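Local coordinates for protein acyl-coenzyme A oxidase acox-1.2 (Caenorhabditis elegans, PDB 5K3J) that catalyses the FAD-dependent first step of peroxisomal beta-oxidation, desaturating ascaroside side chains attached to coenzyme A and thereby helping to make pheromones, at residues Leu204-Arg208 and Asn209-Pro213; Phe502-Leu505 and Met506-Gly509. All coordinates share one frame; numbering follows the deposited sequence.

Interaction 1: residues Leu204-Arg208 and Asn209-Pro213; sequences LIIKR and NNYGP
Gly212 O is held twice: Leu204 N reaches it from across the hairpin at 2.9 Å, and His214 ND1 supplies a second bond. Leu204 O in turn accepts the N-H of Tyr211 at 3.0 Å. Leu204 therefore faces two successive residues, a beta bulge, and glycine suits the second of them because its positive phi of 91° would jam a side chain against the preceding carbonyl oxygen. Nearer the turn Ile205 and Asn210 form an antiparallel non-hydrogen-bonded pair, their side chains alongside each other with Ile205 CG1 3.5 Å from Asn210 ND2. Beyond them Ile206 N bonds to Asn209 O at 3.0 Å. Arg208, in the turn, brings its guanidinium back beside Asn210, two residues on, whose OD1 lies at the guanidinium edge; guanidinium and amide planes stand nearly perpendicular, the modelled separation from NH2 is doubtfully short and the bond from NE is weak. A leucine in place of Asn210 has no side-chain oxygen, and the guanidinium of Arg208 would probably be left without this acceptor to fix its rotation and be freer to turn. Tyr211, with CG anti to its carbonyl carbon (chi1 -69°), carries its ring to Ile206, whose CD1 meets CE2 at 3.5 Å; the ring of Tyr276 also meets it. The whole is a tightly turned beta hairpin with a bulge, joining strands 197-205 and 210-219 in the beta-domain of the acyl-CoA oxidase fold.

Interaction 2: residues Phe502-Leu505 and Met506-Gly509; sequences FLKL and MESG
The ring of Phe502 meets the sulfur of Met506 obliquely, neither squarely over its face nor in its plane: SD lies 4.2 Å from the ring centroid and 38° off the normal, nearest to CZ at 3.6 Å. Trp516, from helix 512-518, meets the same ring edge-to-face. The pairing spans one helical turn. In Met506 the first two torsions, with CG anti to the carbonyl carbon (chi1 -58°) and the chain then extended, bring SD alongside the ring, and the bend at the last one turns the methyl away. Both side chains also touch Ala515, whose small methyl is consistent with the close approach of helix 512-518. The backbone here is losing its regularity. Leu503 O accepts from two amides, Glu507 N at 3.0 Å as in an alpha-helix and Met506 N at 2.9 Å from well above the carbonyl plane, which marks a tightening of the last turn. Lys504 O is held by Ser508 twice, weakly by its N and by its hydroxyl OG at 2.9 Å; a small serine can fold back and bond a carbonyl near the end of the helix. Lys504 and Glu507 carry opposite charges on the exposed side, but NZ and OE1 remain 5.3 Å apart, too far for a salt bridge. Gly509, with positive phi (84°), takes the chain out of the helix; its N bonds weakly to Met506 O, and the next residue's N-H returns to Leu505 O. This is a Schellman motif with glycine at C-prime, ending helix 481-507 in the C-terminal region of the oxidase, together with an i to i+4 Met-aromatic contact.

Overall arrangement
Both interactions are local, and each shapes a place where the chain reverses or leaves a regular element. Interaction 1 is partly buried and joins two strands of the beta sheet; interaction 2 is a surface contact within one helix, where only Phe502 is buried. They share no element, with centres about 35 Å and nearest atoms about 23 Å from each other. In 204-213 cross-strand backbone bonds dominate, with a polar pair beside the turn; in 502-509 helical carbonyls accept two donors each as the helix ends, and a sulfur meets a ring. Each uses a glycine with positive phi, at a bulge in one and a helix end in the other. The Phe502 side chain lies about 9 Å from bound ascaroside-CoA.

Interaction 1: residues Leu204-Arg208 and Asn209-Pro213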
loop_
_atom_site.group_PDB
_atom_site.type_symbol
_atom_site.label_atom_id
_atom_site.label_comp_id
_atom_site.label_asym_id
_atom_site.label_seq_id
_atom_site.Cartn_x
_atom_site.Cartn_y
_atom_site.Cartn_z
ATOM N N LEU A 204 -36.860 4.734 -7.386
ATOM C CA LEU A 204 -38.261 5.018 -7.084
ATOM C C LEU A 204 -39.156 4.819 -8.304
ATOM O O LEU A 204 -38.931 5.412 -9.359
ATOM C CB LEU A 204 -38.414 6.441 -6.548
ATOM C CG LEU A 204 -39.844 6.885 -6.243
ATOM C CD1 LEU A 204 -40.561 5.888 -5.338
ATOM C CD2 LEU A 204 -39.851 8.278 -5.624
ATOM N N ILE A 205 -40.174 3.979 -8.145
ATOM C CA ILE A 205 -41.097 3.660 -9.230
ATOM C C ILE A 205 -42.548 3.952 -8.850
ATOM O O ILE A 205 -43.065 3.411 -7.873
ATOM C CB ILE A 205 -40.980 2.181 -9.642
ATOM C CG1 ILE A 205 -39.545 1.850 -10.063
ATOM C CG2 ILE A 205 -41.956 1.861 -10.762
ATOM C CD1 ILE A 205 -39.322 0.381 -10.381
ATOM N N ILE A 206 -43.205 4.803 -9.632
ATOM C CA ILE A 206 -44.600 5.160 -9.387
ATOM C C ILE A 206 -45.441 4.862 -10.631
ATOM O O ILE A 206 -45.414 5.622 -11.603
ATOM C CB ILE A 206 -44.723 6.647 -8.974
ATOM C CG1 ILE A 206 -44.155 6.845 -7.566
ATOM C CG2 ILE A 206 -46.169 7.122 -9.026
ATOM C CD1 ILE A 206 -43.852 8.288 -7.217
ATOM N N LYS A 207 -46.167 3.741 -10.580
ATOM C CA LYS A 207 -46.951 3.206 -11.702
ATOM C C LYS A 207 -46.231 3.409 -13.032
ATOM O O LYS A 207 -46.636 4.231 -13.856
ATOM C CB LYS A 207 -48.345 3.838 -11.736
ATOM C CG LYS A 207 -49.096 3.756 -10.410
ATOM C CD LYS A 207 -49.228 2.318 -9.915
ATOM C CE LYS A 207 -49.944 2.249 -8.570
ATOM N NZ LYS A 207 -50.092 0.847 -8.086
ATOM N N ARG A 208 -45.182 2.612 -13.223
ATOM C CA ARG A 208 -44.076 2.891 -14.142
ATOM C C ARG A 208 -43.860 4.372 -14.417
ATOM O O ARG A 208 -44.278 4.909 -15.445
ATOM C CB ARG A 208 -44.231 2.147 -15.472
ATOM C CG ARG A 208 -42.865 1.727 -16.066
ATOM C CD ARG A 208 -42.040 2.923 -16.585
ATOM N NE ARG A 208 -40.614 2.840 -16.263
ATOM C CZ ARG A 208 -39.648 2.704 -17.171
ATOM N NH1 ARG A 208 -39.954 2.630 -18.461
ATOM N NH2 ARG A 208 -38.376 2.644 -16.794
ATOM N N ASN A 209 -43.197 5.011 -13.466
ATOM C CA ASN A 209 -42.470 6.242 -13.702
ATOM C C ASN A 209 -41.180 6.114 -12.906
ATOM O O ASN A 209 -41.208 5.721 -11.740
ATOM C CB ASN A 209 -43.282 7.469 -13.284
ATOM C CG ASN A 209 -43.535 8.425 -14.439
ATOM O OD1 ASN A 209 -43.274 9.625 -14.339
ATOM N ND2 ASN A 209 -44.035 7.890 -15.547
ATOM N N ASN A 210 -40.045 6.396 -13.527
ATOM C CA ASN A 210 -38.782 6.228 -12.830
ATOM C C ASN A 210 -38.231 7.562 -12.350
ATOM O O ASN A 210 -37.985 8.468 -13.142
ATOM C CB ASN A 210 -37.778 5.505 -13.724
ATOM C CG ASN A 210 -37.815 4.002 -13.530
ATOM O OD1 ASN A 210 -38.136 3.246 -14.449
ATOM N ND2 ASN A 210 -37.495 3.562 -12.321
ATOM N N TYR A 211 -38.048 7.674 -11.040
ATOM C CA TYR A 211 -37.725 8.953 -10.425
ATOM C C TYR A 211 -36.317 9.046 -9.849
ATOM O O TYR A 211 -35.979 10.036 -9.212
ATOM C CB TYR A 211 -38.764 9.261 -9.332
ATOM C CG TYR A 211 -40.128 9.567 -9.886
ATOM C CD1 TYR A 211 -40.391 10.797 -10.468
ATOM C CD2 TYR A 211 -41.147 8.629 -9.837
ATOM C CE1 TYR A 211 -41.640 11.091 -10.981
ATOM C CE2 TYR A 211 -42.403 8.912 -10.346
ATOM C CZ TYR A 211 -42.642 10.142 -10.918
ATOM O OH TYR A 211 -43.888 10.425 -11.425
ATOM N N GLY A 212 -35.513 8.013 -10.059
ATOM C CA GLY A 212 -34.157 8.018 -9.552
ATOM C C GLY A 212 -34.047 7.409 -8.167
ATOM O O GLY A 212 -35.047 6.984 -7.593
ATOM N N PRO A 213 -32.825 7.360 -7.619
ATOM C CA PRO A 213 -32.571 6.752 -6.306
ATOM C C PRO A 213 -33.099 7.593 -5.139
ATOM O O PRO A 213 -32.933 8.814 -5.146
ATOM C CB PRO A 213 -31.047 6.657 -6.265
ATOM C CG PRO A 213 -30.587 7.763 -7.153
ATOM C CD PRO A 213 -31.582 7.821 -8.264
#

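Interaction 2: residues Phe502-Leu505 and Met506-Gly509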
loop_
_atom_site.group_PDB
_atom_site.type_symbol
_atom_site.label_atom_id
_atom_site.label_comp_id
_atom_site.label_asym_id
_atom_site.label_seq_id
_atom_site.Cartn_x
_atom_site.Cartn_y
_atom_site.Cartn_z
ATOM N N PHE A 502 -10.589 18.292 -25.085
ATOM C CA PHE A 502 -11.922 17.703 -25.053
ATOM C C PHE A 502 -12.848 18.438 -26.023
ATOM O O PHE A 502 -13.652 17.810 -26.709
ATOM C CB PHE A 502 -12.481 17.719 -23.626
ATOM C CG PHE A 502 -13.976 17.601 -23.548
ATOM C CD1 PHE A 502 -14.638 16.497 -24.064
ATOM C CD2 PHE A 502 -14.718 18.586 -22.921
ATOM C CE1 PHE A 502 -16.016 16.398 -23.976
ATOM C CE2 PHE A 502 -16.090 18.488 -22.830
ATOM C CZ PHE A 502 -16.740 17.393 -23.357
ATOM N N LEU A 503 -12.712 19.760 -26.097
ATOM C CA LEU A 503 -13.490 20.565 -27.039
ATOM C C LEU A 503 -13.164 20.231 -28.496
ATOM O O LEU A 503 -14.067 20.064 -29.317
ATOM C CB LEU A 503 -13.260 22.058 -26.790
ATOM C CG LEU A 503 -13.888 22.638 -25.520
ATOM C CD1 LEU A 503 -13.644 24.140 -25.420
ATOM C CD2 LEU A 503 -15.378 22.319 -25.457
ATOM N N LYS A 504 -11.873 20.139 -28.806
ATOM C CA LYS A 504 -11.418 19.831 -30.161
ATOM C C LYS A 504 -11.966 18.499 -30.663
ATOM O O LYS A 504 -12.258 18.341 -31.849
ATOM C CB LYS A 504 -9.887 19.812 -30.220
ATOM C CG LYS A 504 -9.265 21.011 -30.915
ATOM C CD LYS A 504 -7.756 20.850 -31.021
ATOM C CE LYS A 504 -7.166 21.795 -32.057
ATOM N NZ LYS A 504 -7.525 23.218 -31.800
ATOM N N LEU A 505 -12.101 17.544 -29.748
ATOM C CA LEU A 505 -12.615 16.224 -30.085
ATOM C C LEU A 505 -14.108 16.269 -30.401
ATOM O O LEU A 505 -14.645 15.345 -31.005
ATOM C CB LEU A 505 -12.340 15.238 -28.945
ATOM C CG LEU A 505 -10.879 14.809 -28.775
ATOM C CD1 LEU A 505 -10.599 14.394 -27.340
ATOM C CD2 LEU A 505 -10.534 13.674 -29.735
ATOM N N MET A 506 -14.777 17.343 -29.999
ATOM C CA MET A 506 -16.191 17.510 -30.330
ATOM C C MET A 506 -16.338 18.309 -31.619
ATOM O O MET A 506 -17.319 18.160 -32.348
ATOM C CB MET A 506 -16.944 18.187 -29.185
ATOM C CG MET A 506 -16.852 17.434 -27.868
ATOM S SD MET A 506 -17.988 18.069 -26.622
ATOM C CE MET A 506 -19.562 17.606 -27.334
ATOM N N GLU A 507 -15.351 19.154 -31.897
ATOM C CA GLU A 507 -15.263 19.821 -33.187
ATOM C C GLU A 507 -14.748 18.815 -34.215
ATOM O O GLU A 507 -14.801 19.050 -35.422
ATOM C CB GLU A 507 -14.362 21.054 -33.095
ATOM C CG GLU A 507 -14.959 22.161 -32.232
ATOM C CD GLU A 507 -13.908 23.069 -31.620
ATOM O OE1 GLU A 507 -12.809 23.186 -32.200
ATOM O OE2 GLU A 507 -14.179 23.658 -30.551
ATOM N N SER A 508 -14.257 17.685 -33.714
ATOM C CA SER A 508 -13.965 16.530 -34.552
ATOM C C SER A 508 -15.259 15.767 -34.809
ATOM O O SER A 508 -15.338 14.929 -35.703
ATOM C CB SER A 508 -12.928 15.614 -33.895
ATOM O OG SER A 508 -11.666 16.250 -33.787
ATOM N N GLY A 509 -16.281 16.065 -34.016
ATOM C CA GLY A 509 -17.565 15.412 -34.166
ATOM C C GLY A 509 -17.623 14.077 -33.452
ATOM O O GLY A 509 -18.521 13.273 -33.698
#